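Local structure of tungsten formylmethanofuran dehydrogenase subunit E (Syntrophus aciditrophicus, 3D00) at residues P81-L89 with G97-E105; I163-E171 with G178-G186. The protein binds zinc through a C-terminal treble-clef finger attached to an FmdE-type alpha+beta core, and belongs to a family implicated in microbial methanogenesis. All coordinates share one frame; numbering follows the deposited sequence.

Contact 1. Residues P81-L89 with G97-E105; sequences PMGLFAVSL and GVRVFLDVE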
loop_
_atom_site.group_PDB
_atom_site.type_symbol
_atom_site.label_atom_id
_atom_site.label_comp_id
_atom_site.label_asym_id
_atom_site.label_seq_id
_atom_site.Cartn_x
_atom_site.Cartn_y
_atom_site.Cartn_z
ATOM N N PRO A 81 6.746 9.026 -0.529
ATOM C CA PRO A 81 5.812 10.109 -0.237
ATOM C C PRO A 81 6.395 11.505 -0.466
ATOM O O PRO A 81 6.762 12.209 0.487
ATOM C CB PRO A 81 5.469 9.865 1.221
ATOM C CG PRO A 81 6.734 9.314 1.774
ATOM C CD PRO A 81 7.257 8.400 0.702
HETATM N N MSE A 82 6.487 11.913 -1.726
HETATM C CA MSE A 82 7.075 13.208 -2.071
HETATM C C MSE A 82 6.039 14.241 -2.499
HETATM O O MSE A 82 6.392 15.327 -2.877
HETATM C CB MSE A 82 8.130 13.016 -3.141
HETATM C CG MSE A 82 9.235 12.150 -2.665
HETATM SE SE MSE A 82 10.630 11.914 -3.932
HETATM C CE MSE A 82 9.595 11.087 -5.291
ATOM N N GLY A 83 4.750 13.901 -2.431
ATOM C CA GLY A 83 3.673 14.830 -2.775
ATOM C C GLY A 83 3.526 15.158 -4.248
ATOM O O GLY A 83 2.838 16.106 -4.600
ATOM N N LEU A 84 4.156 14.350 -5.100
ATOM C CA LEU A 84 4.153 14.542 -6.535
ATOM C C LEU A 84 3.199 13.514 -7.148
ATOM O O LEU A 84 3.283 12.340 -6.880
ATOM C CB LEU A 84 5.554 14.384 -7.117
ATOM C CG LEU A 84 6.560 15.425 -6.649
ATOM C CD1 LEU A 84 7.947 15.074 -7.146
ATOM C CD2 LEU A 84 6.163 16.847 -7.099
ATOM N N PHE A 85 2.263 14.003 -7.942
ATOM C CA PHE A 85 1.245 13.158 -8.587
ATOM C C PHE A 85 1.878 12.547 -9.839
ATOM O O PHE A 85 1.672 13.006 -10.947
ATOM C CB PHE A 85 -0.028 13.959 -8.911
ATOM C CG PHE A 85 -1.265 13.111 -8.966
ATOM C CD1 PHE A 85 -1.816 12.606 -7.804
ATOM C CD2 PHE A 85 -1.870 12.813 -10.163
ATOM C CE1 PHE A 85 -2.941 11.795 -7.837
ATOM C CE2 PHE A 85 -3.014 11.996 -10.208
ATOM C CZ PHE A 85 -3.537 11.498 -9.049
ATOM N N ALA A 86 2.656 11.505 -9.610
ATOM C CA ALA A 86 3.415 10.840 -10.656
ATOM C C ALA A 86 3.584 9.354 -10.304
ATOM O O ALA A 86 3.629 8.960 -9.137
ATOM C CB ALA A 86 4.761 11.503 -10.793
ATOM N N VAL A 87 3.619 8.524 -11.336
ATOM C CA VAL A 87 3.903 7.103 -11.168
ATOM C C VAL A 87 4.926 6.742 -12.230
ATOM O O VAL A 87 4.883 7.289 -13.316
ATOM C CB VAL A 87 2.596 6.232 -11.379
ATOM C CG1 VAL A 87 1.884 6.622 -12.721
ATOM C CG2 VAL A 87 2.922 4.706 -11.355
ATOM N N SER A 88 5.860 5.858 -11.884
ATOM C CA SER A 88 6.705 5.224 -12.868
ATOM C C SER A 88 6.521 3.724 -12.792
ATOM O O SER A 88 6.298 3.147 -11.694
ATOM C CB SER A 88 8.174 5.586 -12.678
ATOM O OG SER A 88 8.683 5.031 -11.495
ATOM N N LEU A 89 6.580 3.102 -13.970
ATOM C CA LEU A 89 6.632 1.657 -14.124
ATOM C C LEU A 89 7.996 1.359 -14.737
ATOM O O LEU A 89 8.401 2.048 -15.661
ATOM C CB LEU A 89 5.485 1.169 -15.014
ATOM C CG LEU A 89 4.072 1.469 -14.474
ATOM C CD1 LEU A 89 3.078 0.845 -15.374
ATOM C CD2 LEU A 89 3.825 1.006 -13.054
ATOM N N GLY A 97 12.500 2.575 -17.324
ATOM C CA GLY A 97 11.032 2.673 -17.305
ATOM C C GLY A 97 10.493 3.988 -17.806
ATOM O O GLY A 97 11.182 4.745 -18.467
ATOM N N VAL A 98 9.240 4.265 -17.448
ATOM C CA VAL A 98 8.556 5.462 -17.890
ATOM C C VAL A 98 7.861 6.080 -16.712
ATOM O O VAL A 98 7.285 5.382 -15.925
ATOM C CB VAL A 98 7.535 5.175 -19.039
ATOM C CG1 VAL A 98 8.252 4.616 -20.204
ATOM C CG2 VAL A 98 6.476 4.199 -18.621
ATOM N N ARG A 99 7.954 7.404 -16.619
ATOM C CA ARG A 99 7.280 8.158 -15.602
ATOM C C ARG A 99 6.169 8.944 -16.238
ATOM O O ARG A 99 6.363 9.556 -17.301
ATOM C CB ARG A 99 8.238 9.131 -14.971
ATOM C CG ARG A 99 7.664 9.909 -13.829
ATOM C CD ARG A 99 8.799 10.802 -13.326
ATOM N NE ARG A 99 8.417 11.533 -12.140
ATOM C CZ ARG A 99 8.018 12.781 -12.123
ATOM N NH1 ARG A 99 7.966 13.459 -13.242
ATOM N NH2 ARG A 99 7.647 13.330 -10.975
ATOM N N VAL A 100 5.013 8.950 -15.563
ATOM C CA VAL A 100 3.844 9.655 -16.027
ATOM C C VAL A 100 3.393 10.588 -14.936
ATOM O O VAL A 100 3.330 10.221 -13.773
ATOM C CB VAL A 100 2.662 8.709 -16.404
ATOM C CG1 VAL A 100 1.519 9.539 -16.982
ATOM C CG2 VAL A 100 3.110 7.650 -17.374
ATOM N N PHE A 101 3.063 11.798 -15.349
ATOM C CA PHE A 101 2.623 12.813 -14.467
ATOM C C PHE A 101 1.641 13.763 -15.170
ATOM O O PHE A 101 1.442 13.696 -16.392
ATOM C CB PHE A 101 3.855 13.560 -13.919
ATOM C CG PHE A 101 4.730 14.228 -14.969
ATOM C CD1 PHE A 101 5.641 13.505 -15.687
ATOM C CD2 PHE A 101 4.653 15.584 -15.188
ATOM C CE1 PHE A 101 6.463 14.127 -16.612
ATOM C CE2 PHE A 101 5.473 16.224 -16.118
ATOM C CZ PHE A 101 6.376 15.487 -16.825
ATOM N N LEU A 102 1.027 14.636 -14.382
ATOM C CA LEU A 102 0.082 15.614 -14.901
ATOM C C LEU A 102 0.804 16.862 -15.433
ATOM O O LEU A 102 1.740 17.371 -14.821
ATOM C CB LEU A 102 -0.954 15.990 -13.840
ATOM C CG LEU A 102 -2.247 15.162 -13.814
ATOM C CD1 LEU A 102 -1.858 13.724 -13.851
ATOM C CD2 LEU A 102 -3.127 15.487 -12.579
ATOM N N ASP A 103 0.338 17.322 -16.584
ATOM C CA ASP A 103 0.890 18.462 -17.298
ATOM C C ASP A 103 -0.178 19.568 -17.213
ATOM O O ASP A 103 -1.164 19.557 -17.953
ATOM C CB ASP A 103 1.161 18.032 -18.749
ATOM C CG ASP A 103 2.151 18.934 -19.488
ATOM O OD1 ASP A 103 3.200 19.302 -18.920
ATOM O OD2 ASP A 103 1.886 19.230 -20.685
ATOM N N VAL A 104 -0.002 20.494 -16.270
ATOM C CA VAL A 104 -0.961 21.610 -16.087
ATOM C C VAL A 104 -1.042 22.513 -17.325
ATOM O O VAL A 104 -2.119 23.074 -17.597
ATOM C CB VAL A 104 -0.695 22.415 -14.793
ATOM C CG1 VAL A 104 -1.725 23.561 -14.628
ATOM C CG2 VAL A 104 -0.737 21.476 -13.586
ATOM N N GLU A 105 0.047 22.571 -18.104
ATOM C CA GLU A 105 0.026 23.229 -19.438
ATOM C C GLU A 105 -1.110 22.705 -20.333
ATOM O O GLU A 105 -1.674 23.458 -21.149
ATOM C CB GLU A 105 1.381 23.104 -20.178
ATOM C CG GLU A 105 2.674 23.115 -19.274
ATOM C CD GLU A 105 3.968 23.593 -20.003
ATOM O OE1 GLU A 105 4.042 23.520 -21.260
ATOM O OE2 GLU A 105 4.922 24.043 -19.312
#
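Val-87 and Val-100 face each other as a hydrogen-bonded antiparallel pair, Val-87 N giving to Val-100 O at 3.0 Å and Val-100 N to Val-87 O at 2.8 Å. Leu-89 and Val-98 repeat the pattern two residues on. Between these pairs the carbonyls also receive CA-H contacts, such as Ser-88 CA to Val-98 O at 3.1 Å, zipping the strands tightly. The valines and Leu-89 line one face, where Ala-40 of helix 28-42 meets both Leu-89 and Val-100. Ala-86, Ser-88 and Arg-99 share the other. With CG anti to the backbone N (chi1 -176°) and the chain extended to NE, Arg-99 lays one face of its guanidinium over Ala-86 CB, which stands 3.4 Å from NH2. That group forms salt bridges to Glu-55 of its own chain, through NH2, and to Glu-171 of the second subunit, through NH1. A leucine in its place would probably cost both carboxylates their salt bridge to this guanidinium and weaken the subunit junction. Past the Val-87 and Val-100 pair the contact loosens: Phe-85 centres an inverse gamma turn, no further backbone hydrogen bond joins the segments, Phe-85 O only approaches Phe-101 CA, and Leu-102 CD1 meets the ring edge in plane, 3.8 Å from Phe-85 CD2. The axes of 86-89 and 97-102 approach to 4.6 Å, their N-to-C directions 164° apart, as a beta hairpin in the FmdE core's mixed sheet.

Contact 2. Residues I163-E171 with G178-G186; sequences IVLCPQCRE and GELCLSCQG. With ZN (zinc ion), chain B.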
loop_
_atom_site.group_PDB
_atom_site.type_symbol
_atom_site.label_atom_id
_atom_site.label_comp_id
_atom_site.label_asym_id
_atom_site.label_seq_id
_atom_site.Cartn_x
_atom_site.Cartn_y
_atom_site.Cartn_z
ATOM N N ILE A 163 16.813 -13.308 12.174
ATOM C CA ILE A 163 15.683 -12.970 13.055
ATOM C C ILE A 163 16.032 -13.239 14.510
ATOM O O ILE A 163 16.389 -14.345 14.857
ATOM C CB ILE A 163 14.387 -13.772 12.674
ATOM C CG1 ILE A 163 13.979 -13.448 11.244
ATOM C CG2 ILE A 163 13.208 -13.449 13.625
ATOM C CD1 ILE A 163 13.737 -11.986 10.998
ATOM N N VAL A 164 15.943 -12.219 15.354
ATOM C CA VAL A 164 16.201 -12.363 16.786
ATOM C C VAL A 164 14.953 -11.974 17.600
ATOM O O VAL A 164 13.934 -11.586 17.010
ATOM C CB VAL A 164 17.416 -11.501 17.203
ATOM C CG1 VAL A 164 18.696 -12.108 16.657
ATOM C CG2 VAL A 164 17.249 -10.051 16.718
ATOM N N LEU A 165 15.039 -12.082 18.931
ATOM C CA LEU A 165 13.922 -11.770 19.850
ATOM C C LEU A 165 14.155 -10.470 20.627
ATOM O O LEU A 165 15.147 -10.332 21.343
ATOM C CB LEU A 165 13.698 -12.914 20.852
ATOM C CG LEU A 165 12.450 -12.881 21.752
ATOM C CD1 LEU A 165 11.191 -12.827 20.906
ATOM C CD2 LEU A 165 12.383 -14.048 22.764
ATOM N N CYS A 166 13.231 -9.523 20.516
ATOM C CA CYS A 166 13.384 -8.259 21.240
ATOM C C CYS A 166 13.217 -8.528 22.713
ATOM O O CYS A 166 12.210 -9.086 23.111
ATOM C CB CYS A 166 12.361 -7.240 20.787
ATOM S SG CYS A 166 12.522 -5.684 21.672
ATOM N N PRO A 167 14.215 -8.138 23.528
ATOM C CA PRO A 167 14.115 -8.415 24.957
ATOM C C PRO A 167 13.003 -7.668 25.644
ATOM O O PRO A 167 12.550 -8.090 26.694
ATOM C CB PRO A 167 15.450 -7.928 25.512
ATOM C CG PRO A 167 16.019 -7.041 24.482
ATOM C CD PRO A 167 15.481 -7.452 23.179
ATOM N N GLN A 168 12.606 -6.532 25.082
ATOM C CA GLN A 168 11.639 -5.694 25.735
ATOM C C GLN A 168 10.202 -6.139 25.463
ATOM O O GLN A 168 9.400 -6.243 26.407
ATOM C CB GLN A 168 11.855 -4.231 25.349
ATOM C CG GLN A 168 11.108 -3.298 26.248
ATOM C CD GLN A 168 11.103 -1.901 25.755
ATOM O OE1 GLN A 168 12.154 -1.311 25.465
ATOM N NE2 GLN A 168 9.906 -1.346 25.639
ATOM N N CYS A 169 9.869 -6.428 24.202
ATOM C CA CYS A 169 8.499 -6.836 23.867
ATOM C C CYS A 169 8.359 -8.305 23.529
ATOM O O CYS A 169 7.235 -8.787 23.394
ATOM C CB CYS A 169 7.952 -6.003 22.708
ATOM S SG CYS A 169 8.653 -6.419 21.106
ATOM N N ARG A 170 9.496 -8.991 23.400
ATOM C CA ARG A 170 9.576 -10.411 23.060
ATOM C C ARG A 170 8.813 -10.748 21.810
ATOM O O ARG A 170 8.066 -11.739 21.762
ATOM C CB ARG A 170 9.148 -11.287 24.238
ATOM C CG ARG A 170 10.028 -11.102 25.466
ATOM C CD ARG A 170 9.654 -12.093 26.596
ATOM N NE ARG A 170 9.330 -13.463 26.155
ATOM C CZ ARG A 170 10.217 -14.429 25.905
ATOM N NH1 ARG A 170 11.523 -14.213 26.036
ATOM N NH2 ARG A 170 9.790 -15.618 25.501
ATOM N N GLU A 171 9.034 -9.932 20.783
ATOM C CA GLU A 171 8.611 -10.247 19.441
ATOM C C GLU A 171 9.832 -10.439 18.543
ATOM O O GLU A 171 10.901 -9.905 18.815
ATOM C CB GLU A 171 7.670 -9.156 18.922
ATOM C CG GLU A 171 6.230 -9.340 19.449
ATOM C CD GLU A 171 5.315 -8.192 19.138
ATOM O OE1 GLU A 171 5.162 -7.878 17.928
ATOM O OE2 GLU A 171 4.746 -7.607 20.097
ATOM N N GLY A 178 18.902 -3.405 15.553
ATOM C CA GLY A 178 19.460 -3.067 16.859
ATOM C C GLY A 178 19.177 -4.045 17.983
ATOM O O GLY A 178 18.716 -5.144 17.756
ATOM N N GLU A 179 19.470 -3.607 19.208
ATOM C CA GLU A 179 19.357 -4.424 20.411
ATOM C C GLU A 179 17.928 -4.461 20.921
ATOM O O GLU A 179 17.597 -5.252 21.808
ATOM C CB GLU A 179 20.237 -3.885 21.533
ATOM C CG GLU A 179 21.574 -3.304 21.124
ATOM C CD GLU A 179 22.215 -2.581 22.293
ATOM O OE1 GLU A 179 22.465 -3.245 23.330
ATOM O OE2 GLU A 179 22.428 -1.352 22.184
ATOM N N LEU A 180 17.107 -3.548 20.422
ATOM C CA LEU A 180 15.674 -3.674 20.530
ATOM C C LEU A 180 15.130 -3.536 19.134
ATOM O O LEU A 180 15.830 -3.165 18.192
ATOM C CB LEU A 180 15.059 -2.594 21.420
ATOM C CG LEU A 180 15.557 -2.372 22.836
ATOM C CD1 LEU A 180 15.162 -0.981 23.274
ATOM C CD2 LEU A 180 15.027 -3.429 23.810
ATOM N N CYS A 181 13.868 -3.864 18.989
ATOM C CA CYS A 181 13.199 -3.653 17.742
ATOM C C CYS A 181 12.871 -2.180 17.628
ATOM O O CYS A 181 12.940 -1.404 18.605
ATOM C CB CYS A 181 11.931 -4.479 17.651
ATOM S SG CYS A 181 10.651 -3.864 18.699
ATOM N N LEU A 182 12.527 -1.809 16.405
ATOM C CA LEU A 182 12.336 -0.413 16.043
ATOM C C LEU A 182 11.136 0.161 16.775
ATOM O O LEU A 182 11.085 1.343 17.033
ATOM C CB LEU A 182 12.203 -0.272 14.535
ATOM C CG LEU A 182 13.493 -0.442 13.698
ATOM C CD1 LEU A 182 13.234 -0.445 12.191
ATOM C CD2 LEU A 182 14.568 0.634 14.055
ATOM N N SER A 183 10.177 -0.686 17.148
ATOM C CA SER A 183 9.046 -0.219 17.931
ATOM C C SER A 183 9.529 0.179 19.320
ATOM O O SER A 183 9.292 1.302 19.778
ATOM C CB SER A 183 7.930 -1.276 18.007
ATOM O OG SER A 183 6.833 -0.785 18.754
ATOM N N CYS A 184 10.233 -0.737 19.983
ATOM C CA CYS A 184 10.741 -0.504 21.334
ATOM C C CYS A 184 11.804 0.595 21.386
ATOM O O CYS A 184 11.995 1.251 22.426
ATOM C CB CYS A 184 11.248 -1.834 21.936
ATOM S SG CYS A 184 9.886 -2.892 22.454
ATOM N N GLN A 185 12.503 0.784 20.275
ATOM C CA GLN A 185 13.423 1.896 20.149
ATOM C C GLN A 185 12.676 3.247 20.146
ATOM O O GLN A 185 13.258 4.246 20.464
ATOM C CB GLN A 185 14.263 1.783 18.871
ATOM C CG GLN A 185 15.308 0.688 18.890
ATOM C CD GLN A 185 16.059 0.554 17.574
ATOM O OE1 GLN A 185 16.305 1.549 16.887
ATOM N NE2 GLN A 185 16.440 -0.666 17.225
ATOM N N GLY A 186 11.385 3.270 19.807
ATOM C CA GLY A 186 10.619 4.521 19.798
ATOM C C GLY A 186 9.633 4.665 18.659
ATOM O O GLY A 186 8.839 5.601 18.644
HETATM ZN ZN ZN B . 10.470 -4.752 20.912
#
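Cys-166 turns SG anti to its own N (chi1 180°), whereas Cys-181 tucks SG between N and carbonyl carbon (chi1 72°); these settings point both thiolates at one zinc ion and build the Cys4 site of a treble-clef finger. Cys-169 and Cys-184 complete it, so each segment supplies a CxxC pair, and all four SG-zinc bonds measure 2.4 to 2.5 Å. Two of the sulfurs also accept backbone N-H groups. Cys-181 N donates across the contact to Cys-166 SG at 3.5 Å, nearly straight at 167°, a bond that would probably temper the negative charge on the sulfur. Beside the metal, Leu-180 swings CD2 to 3.6 Å from Gln-168 CB and 3.8 Å from Pro-167 CG, the leucine and proline side chains crossing at about a right angle. Gln-168, its chain extended, runs alongside Cys-184 and brings NE2 to 3.5 Å from that SG. Tyr-173 of strand 172-174 packs against Cys-166 and Cys-181, while Leu-84 of the second subunit touches Cys-181. At the start of the helix Cys-181 is the N-cap: its SG, while bound to zinc, accepts from Cys-184 N at 3.4 Å.

Overall arrangement
From the N terminus, the chain passes through helices 12-23 and 28-42 and strand 50-54 before contact 1 closes a seven-residue connection between segments 81-89 and 97-105, holding the turn between strands 86-91 and 96-102, and ties these neighbours in the middle of the five-stranded core sheet. Strand 143-149 then completes that sheet's edge. Contact 2 follows in series, neither nested in nor crossing contact 1; it closes a six-residue loop containing all of strand 172-174 and joins the zinc knuckle to helix 182-187. The contact centres lie 37 Å apart within the chain, with nearest atoms about 16 Å apart. The dimer connects the two regions: Phe-101 of one subunit packs on Glu-171 of the other.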